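Local coordinates for RING finger protein unkempt homolog (Mus musculus, PDB 5ELH), which binds RNA sequence-specifically through clustered CCCH zinc fingers and represses translation, helping to establish and maintain the early morphology of cortical neurons during embryonic development, at residues N54-P57 against D58-C61; L93-Y96 against K97-I100. All coordinates share one frame; numbering follows the deposited sequence.

In the fold
This chain is the cluster of zinc fingers 1-3 of the longer protein. From the N terminus it passes helix 3-10 and a long loop region before interaction 1, where Ser56 to Val59 form a tight local turn just before the zinc ligand Cys61. After the rest of that finger comes helix 87-90, and interaction 2 then closes a second local turn, Tyr95 to Thr98, near the start of the next finger. The two are in series, neither nested nor crossed, with centres about 15 Å apart. They nonetheless touch: Asp58 OD1 lies 2.8 Å from Tyr95 OH, a probable hydrogen bond, and Pro57 packs on Arg94. The entry segments of two successive zinc fingers are thereby tied side by side.

Interaction 1 of 2, residues N54-P57 against D58-C61; sequences NYSP and DVYC. With ZN (zinc ion), chain E.
Ser56 reaches forward along the chain and takes the backbone N-H groups of Asp58 and Val59 on its hydroxyl. OG accepts from Asp58 N at 2.9 Å (161° at the hydrogen) and from Val59 N, also at 2.9 Å and almost straight at 176°. The torsion that turns OG away from its own nitrogen, chi1 168°, directs it at the two amides that follow Pro57. The 3.1 Å approach of Val59 CG1 to the same OG is doubtful, as the valine torsion is nearly eclipsed. Next to the turn, the Asp58 carboxylate stands obliquely across the Pro57 ring, with OD2 3.8 Å from Pro57 CG. Its other oxygen, OD1, sits 3.1 Å from Pro57 O, two acceptors without a proton between them; Arg89 NH1 meets both, as a salt bridge to Asp58 OD1 and a hydrogen bond to Pro57 O. Further out, backbone bonds to Pro78 and Leu80 hold Ser56, Val59 and Cys61 against the part of the finger that carries Cys77 and His81. Cys61 ends the segment with SG 2.2 Å from the zinc ion, which Cys71, Cys77 and His81 complete. A serine acceptor closing on the amide two residues ahead is an ST turn; here the amide after it is gripped as well. Two donors converging on one hydroxyl oxygen restrain the side chain's rotation about its first torsion and satisfy both amides, while the cation of Arg89 probably eases the repulsion between the neighbouring oxygens.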
ATOM      1  N   ASN A  54      -1.351  -9.532  16.542  1.00 14.91           N
ATOM      2  CA  ASN A  54      -2.307  -8.573  17.088  1.00 18.35           C
ATOM      3  C   ASN A  54      -3.630  -9.264  17.405  1.00 16.90           C
ATOM      4  O   ASN A  54      -4.239  -9.001  18.439  1.00 17.70           O
ATOM      5  CB  ASN A  54      -2.495  -7.360  16.175  1.00 15.81           C
ATOM      6  CG  ASN A  54      -2.944  -7.738  14.787  1.00 17.08           C
ATOM      7  OD1 ASN A  54      -2.702  -8.856  14.321  1.00 13.73           O
ATOM      8  ND2 ASN A  54      -3.593  -6.801  14.106  1.00 15.13           N
ATOM      9  N   TYR A  55      -4.048 -10.182  16.544  1.00 20.14           N
ATOM     10  CA  TYR A  55      -5.184 -11.038  16.842  1.00 14.78           C
ATOM     11  C   TYR A  55      -4.971 -12.464  16.345  1.00 17.76           C
ATOM     12  O   TYR A  55      -4.250 -12.698  15.370  1.00 17.45           O
ATOM     13  CB  TYR A  55      -6.484 -10.459  16.271  1.00 14.22           C
ATOM     14  CG  TYR A  55      -6.564 -10.358  14.752  1.00 15.65           C
ATOM     15  CD1 TYR A  55      -7.007 -11.420  13.994  1.00 17.42           C
ATOM     16  CD2 TYR A  55      -6.238  -9.176  14.093  1.00 15.18           C
ATOM     17  CE1 TYR A  55      -7.106 -11.321  12.614  1.00 16.58           C
ATOM     18  CE2 TYR A  55      -6.323  -9.067  12.722  1.00 18.26           C
ATOM     19  CZ  TYR A  55      -6.759 -10.148  11.983  1.00 16.06           C
ATOM     20  OH  TYR A  55      -6.850 -10.057  10.606  1.00 20.54           O
ATOM     21  N   SER A  56      -5.629 -13.401  17.021  1.00 17.33           N
ATOM     22  CA  SER A  56      -5.481 -14.825  16.759  1.00 18.50           C
ATOM     23  C   SER A  56      -5.992 -15.232  15.385  1.00 19.16           C
ATOM     24  O   SER A  56      -7.001 -14.713  14.912  1.00 15.39           O
ATOM     25  CB  SER A  56      -6.249 -15.612  17.820  1.00 19.84           C
ATOM     26  OG  SER A  56      -6.360 -16.974  17.464  1.00 19.40           O
ATOM     27  N   PRO A  57      -5.296 -16.171  14.735  1.00 16.03           N
ATOM     28  CA  PRO A  57      -5.834 -16.746  13.496  1.00 12.27           C
ATOM     29  C   PRO A  57      -6.746 -17.945  13.744  1.00 15.27           C
ATOM     30  O   PRO A  57      -7.166 -18.585  12.786  1.00 18.85           O
ATOM     31  CB  PRO A  57      -4.573 -17.219  12.774  1.00 12.38           C
ATOM     32  CG  PRO A  57      -3.652 -17.585  13.857  1.00 14.93           C
ATOM     33  CD  PRO A  57      -3.914 -16.619  14.988  1.00 15.28           C
ATOM     34  N   ASP A  58      -7.043 -18.255  15.000  1.00 13.70           N
ATOM     35  CA  ASP A  58      -7.764 -19.482  15.315  1.00 13.94           C
ATOM     36  C   ASP A  58      -8.950 -19.288  16.260  1.00 22.09           C
ATOM     37  O   ASP A  58      -9.999 -19.901  16.054  1.00 25.57           O
ATOM     38  CB  ASP A  58      -6.791 -20.514  15.896  1.00 22.09           C
ATOM     39  CG  ASP A  58      -5.775 -20.992  14.874  1.00 31.22           C
ATOM     40  OD1 ASP A  58      -6.195 -21.372  13.767  1.00 24.90           O
ATOM     41  OD2 ASP A  58      -4.561 -20.981  15.170  1.00 37.79           O
ATOM     42  N   VAL A  59      -8.799 -18.462  17.295  1.00 19.24           N
ATOM     43  CA  VAL A  59      -9.881 -18.317  18.271  1.00 18.54           C
ATOM     44  C   VAL A  59     -10.766 -17.097  17.949  1.00 17.39           C
ATOM     45  O   VAL A  59     -10.321 -15.952  17.949  1.00 15.68           O
ATOM     46  CB  VAL A  59      -9.384 -18.370  19.758  1.00 34.21           C
ATOM     47  CG1 VAL A  59      -7.865 -18.306  19.848  1.00 38.69           C
ATOM     48  CG2 VAL A  59     -10.043 -17.301  20.617  1.00 34.53           C
ATOM     49  N   TYR A  60     -12.024 -17.387  17.640  1.00 20.96           N
ATOM     50  CA  TYR A  60     -12.969 -16.380  17.166  1.00 14.93           C
ATOM     51  C   TYR A  60     -13.534 -15.525  18.310  1.00 16.92           C
ATOM     52  O   TYR A  60     -13.898 -16.032  19.371  1.00 18.11           O
ATOM     53  CB  TYR A  60     -14.118 -17.049  16.401  1.00 18.38           C
ATOM     54  CG  TYR A  60     -13.782 -17.451  14.973  1.00 20.37           C
ATOM     55  CD1 TYR A  60     -13.861 -16.532  13.929  1.00 21.57           C
ATOM     56  CD2 TYR A  60     -13.399 -18.750  14.669  1.00 24.07           C
ATOM     57  CE1 TYR A  60     -13.562 -16.900  12.616  1.00 22.23           C
ATOM     58  CE2 TYR A  60     -13.100 -19.125  13.364  1.00 24.69           C
ATOM     59  CZ  TYR A  60     -13.179 -18.197  12.344  1.00 22.79           C
ATOM     60  OH  TYR A  60     -12.880 -18.580  11.051  1.00 23.41           O
ATOM     61  N   CYS A  61     -13.595 -14.224  18.066  1.00 19.64           N
ATOM     62  CA  CYS A  61     -14.259 -13.269  18.951  1.00 18.23           C
ATOM     63  C   CYS A  61     -15.738 -13.592  19.068  1.00 21.60           C
ATOM     64  O   CYS A  61     -16.407 -13.757  18.052  1.00 27.81           O
ATOM     65  CB  CYS A  61     -14.096 -11.877  18.339  1.00 18.17           C
ATOM     66  SG  CYS A  61     -14.755 -10.469  19.276  1.00 19.09           S
TER
HETATM   67 ZN    ZN E 202     -13.506  -8.729  18.629  1.00 27.07          ZN

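Interaction 2 of 2, residues L93-Y96 against K97-I100; sequences LRYY and KTGI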
ATOM      1  N   LEU A  93      -1.502 -13.649   8.224  1.00 18.20           N
ATOM      2  CA  LEU A  93      -0.087 -14.008   8.057  1.00 20.61           C
ATOM      3  C   LEU A  93       0.177 -15.495   8.303  1.00 18.37           C
ATOM      4  O   LEU A  93       1.037 -16.098   7.669  1.00 18.91           O
ATOM      5  CB  LEU A  93       0.784 -13.163   8.994  1.00 15.87           C
ATOM      6  CG  LEU A  93       0.999 -11.714   8.545  1.00 18.17           C
ATOM      7  CD1 LEU A  93       1.474 -10.844   9.705  1.00 16.46           C
ATOM      8  CD2 LEU A  93       1.977 -11.658   7.382  1.00 21.48           C
ATOM      9  N   ARG A  94      -0.608 -16.084   9.193  1.00 14.20           N
ATOM     10  CA  ARG A  94      -0.479 -17.480   9.569  1.00 16.82           C
ATOM     11  C   ARG A  94      -0.887 -18.445   8.466  1.00 19.66           C
ATOM     12  O   ARG A  94      -0.314 -19.527   8.342  1.00 16.84           O
ATOM     13  CB  ARG A  94      -1.341 -17.749  10.804  1.00 18.82           C
ATOM     14  CG  ARG A  94      -1.467 -19.215  11.196  1.00 16.40           C
ATOM     15  CD  ARG A  94      -0.118 -19.816  11.546  1.00 17.70           C
ATOM     16  NE  ARG A  94      -0.247 -21.202  11.980  1.00 25.78           N
ATOM     17  CZ  ARG A  94      -0.232 -22.253  11.169  1.00 25.79           C
ATOM     18  NH1 ARG A  94      -0.095 -22.094   9.853  1.00 21.98           N
ATOM     19  NH2 ARG A  94      -0.355 -23.472  11.680  1.00 26.44           N
ATOM     20  N   TYR A  95      -1.886 -18.059   7.683  1.00 13.98           N
ATOM     21  CA  TYR A  95      -2.554 -18.996   6.781  1.00 14.74           C
ATOM     22  C   TYR A  95      -2.567 -18.644   5.293  1.00 15.87           C
ATOM     23  O   TYR A  95      -2.639 -19.547   4.454  1.00 19.58           O
ATOM     24  CB  TYR A  95      -3.985 -19.218   7.248  1.00 14.62           C
ATOM     25  CG  TYR A  95      -4.088 -20.038   8.503  1.00 17.61           C
ATOM     26  CD1 TYR A  95      -3.552 -21.317   8.555  1.00 17.34           C
ATOM     27  CD2 TYR A  95      -4.732 -19.545   9.633  1.00 20.30           C
ATOM     28  CE1 TYR A  95      -3.646 -22.084   9.681  1.00 17.22           C
ATOM     29  CE2 TYR A  95      -4.830 -20.311  10.784  1.00 19.72           C
ATOM     30  CZ  TYR A  95      -4.277 -21.577  10.802  1.00 17.91           C
ATOM     31  OH  TYR A  95      -4.368 -22.364  11.917  1.00 21.47           O
ATOM     32  N   TYR A  96      -2.496 -17.366   4.946  1.00 16.45           N
ATOM     33  CA  TYR A  96      -2.611 -16.965   3.541  1.00 16.56           C
ATOM     34  C   TYR A  96      -1.615 -17.703   2.639  1.00 19.13           C
ATOM     35  O   TYR A  96      -0.410 -17.695   2.883  1.00 16.64           O
ATOM     36  CB  TYR A  96      -2.429 -15.451   3.407  1.00 19.82           C
ATOM     37  CG  TYR A  96      -2.530 -14.922   2.000  1.00 16.08           C
ATOM     38  CD1 TYR A  96      -3.725 -14.976   1.292  1.00 16.64           C
ATOM     39  CD2 TYR A  96      -1.435 -14.343   1.386  1.00 17.53           C
ATOM     40  CE1 TYR A  96      -3.816 -14.483   0.002  1.00 22.73           C
ATOM     41  CE2 TYR A  96      -1.515 -13.848   0.097  1.00 23.44           C
ATOM     42  CZ  TYR A  96      -2.707 -13.915  -0.586  1.00 24.30           C
ATOM     43  OH  TYR A  96      -2.771 -13.418  -1.858  1.00 23.70           O
ATOM     44  N   LYS A  97      -2.155 -18.354   1.611  1.00 17.65           N
ATOM     45  CA  LYS A  97      -1.375 -19.104   0.610  1.00 19.98           C
ATOM     46  C   LYS A  97      -0.396 -20.122   1.193  1.00 23.80           C
ATOM     47  O   LYS A  97       0.654 -20.376   0.595  1.00 19.98           O
ATOM     48  CB  LYS A  97      -0.600 -18.145  -0.302  1.00 19.35           C
ATOM     49  CG  LYS A  97      -1.457 -17.103  -1.006  1.00 21.07           C
ATOM     50  CD  LYS A  97      -1.920 -17.579  -2.339  1.00 24.21           C
ATOM     51  CE  LYS A  97      -2.806 -16.550  -2.994  1.00 27.52           C
ATOM     52  NZ  LYS A  97      -3.347 -17.083  -4.260  1.00 26.64           N
ATOM     53  N   THR A  98      -0.742 -20.724   2.329  1.00 20.60           N
ATOM     54  CA  THR A  98       0.127 -21.723   2.963  1.00 24.01           C
ATOM     55  C   THR A  98      -0.220 -23.155   2.573  1.00 26.74           C
ATOM     56  O   THR A  98       0.536 -24.078   2.873  1.00 21.34           O
ATOM     57  CB  THR A  98       0.080 -21.616   4.500  1.00 20.37           C
ATOM     58  OG1 THR A  98      -1.256 -21.830   4.958  1.00 17.47           O
ATOM     59  CG2 THR A  98       0.550 -20.252   4.939  1.00 16.84           C
ATOM     60  N   GLY A  99      -1.363 -23.334   1.917  1.00 20.58           N
ATOM     61  CA  GLY A  99      -1.793 -24.642   1.460  1.00 21.98           C
ATOM     62  C   GLY A  99      -2.301 -24.572   0.024  1.00 23.12           C
ATOM     63  O   GLY A  99      -2.557 -23.481  -0.492  1.00 22.69           O
ATOM     64  N   ILE A 100      -2.451 -25.730  -0.609  1.00 24.74           N
ATOM     65  CA  ILE A 100      -2.900 -25.804  -2.001  1.00 26.20           C
ATOM     66  C   ILE A 100      -4.432 -25.832  -2.100  1.00 26.45           C
ATOM     67  O   ILE A 100      -5.091 -26.628  -1.433  1.00 26.65           O
ATOM     68  CB  ILE A 100      -2.323 -27.068  -2.703  1.00 28.18           C
ATOM     69  CG1 ILE A 100      -0.792 -27.060  -2.665  1.00 28.21           C
ATOM     70  CG2 ILE A 100      -2.820 -27.170  -4.141  1.00 29.92           C
ATOM     71  CD1 ILE A 100      -0.144 -25.923  -3.446  1.00 28.04           C
TER
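Tyr95 and Thr98 close a type II beta turn, with Tyr96 and Lys97 at its corners and Thr98 N bonded to Tyr95 O at 3.1 Å (147° at the hydrogen). The threonine hydroxyl reinforces the closure: OG1 donates to the same carbonyl oxygen at 2.7 Å, arriving from the same face of its plane as the amide. OG1 gets there by sitting between its own nitrogen and carbonyl carbon (chi1 60°), and CG2 is left 3.6 Å from Arg94 O, a buried carbonyl oxygen with no polar partner in the model. At the corners, the Tyr96 and Lys97 side chains run side by side. Lys97 CG lies over the middle of the Tyr96 ring, a CH-pi contact 3.4 Å from the centroid, and farther along CE comes to 3.3 Å from Tyr96 OH. The bend of the lysine at chi2, -91°, keeps its chain along the ring, while NZ goes on to the carbonyl oxygens of Cys118 and Phe120 and to the carboxylate of Asp126. Tyr96 itself packs on Tyr7 and Leu8 of helix 3-10. Beside the turn, Arg94 CG lies 3.5 Å above the plane of the Tyr95 ring, over its centre. Lys97 thus joins this turn to the zinc-binding loop around Cys118, at the entrance to a finger of the CCCH type.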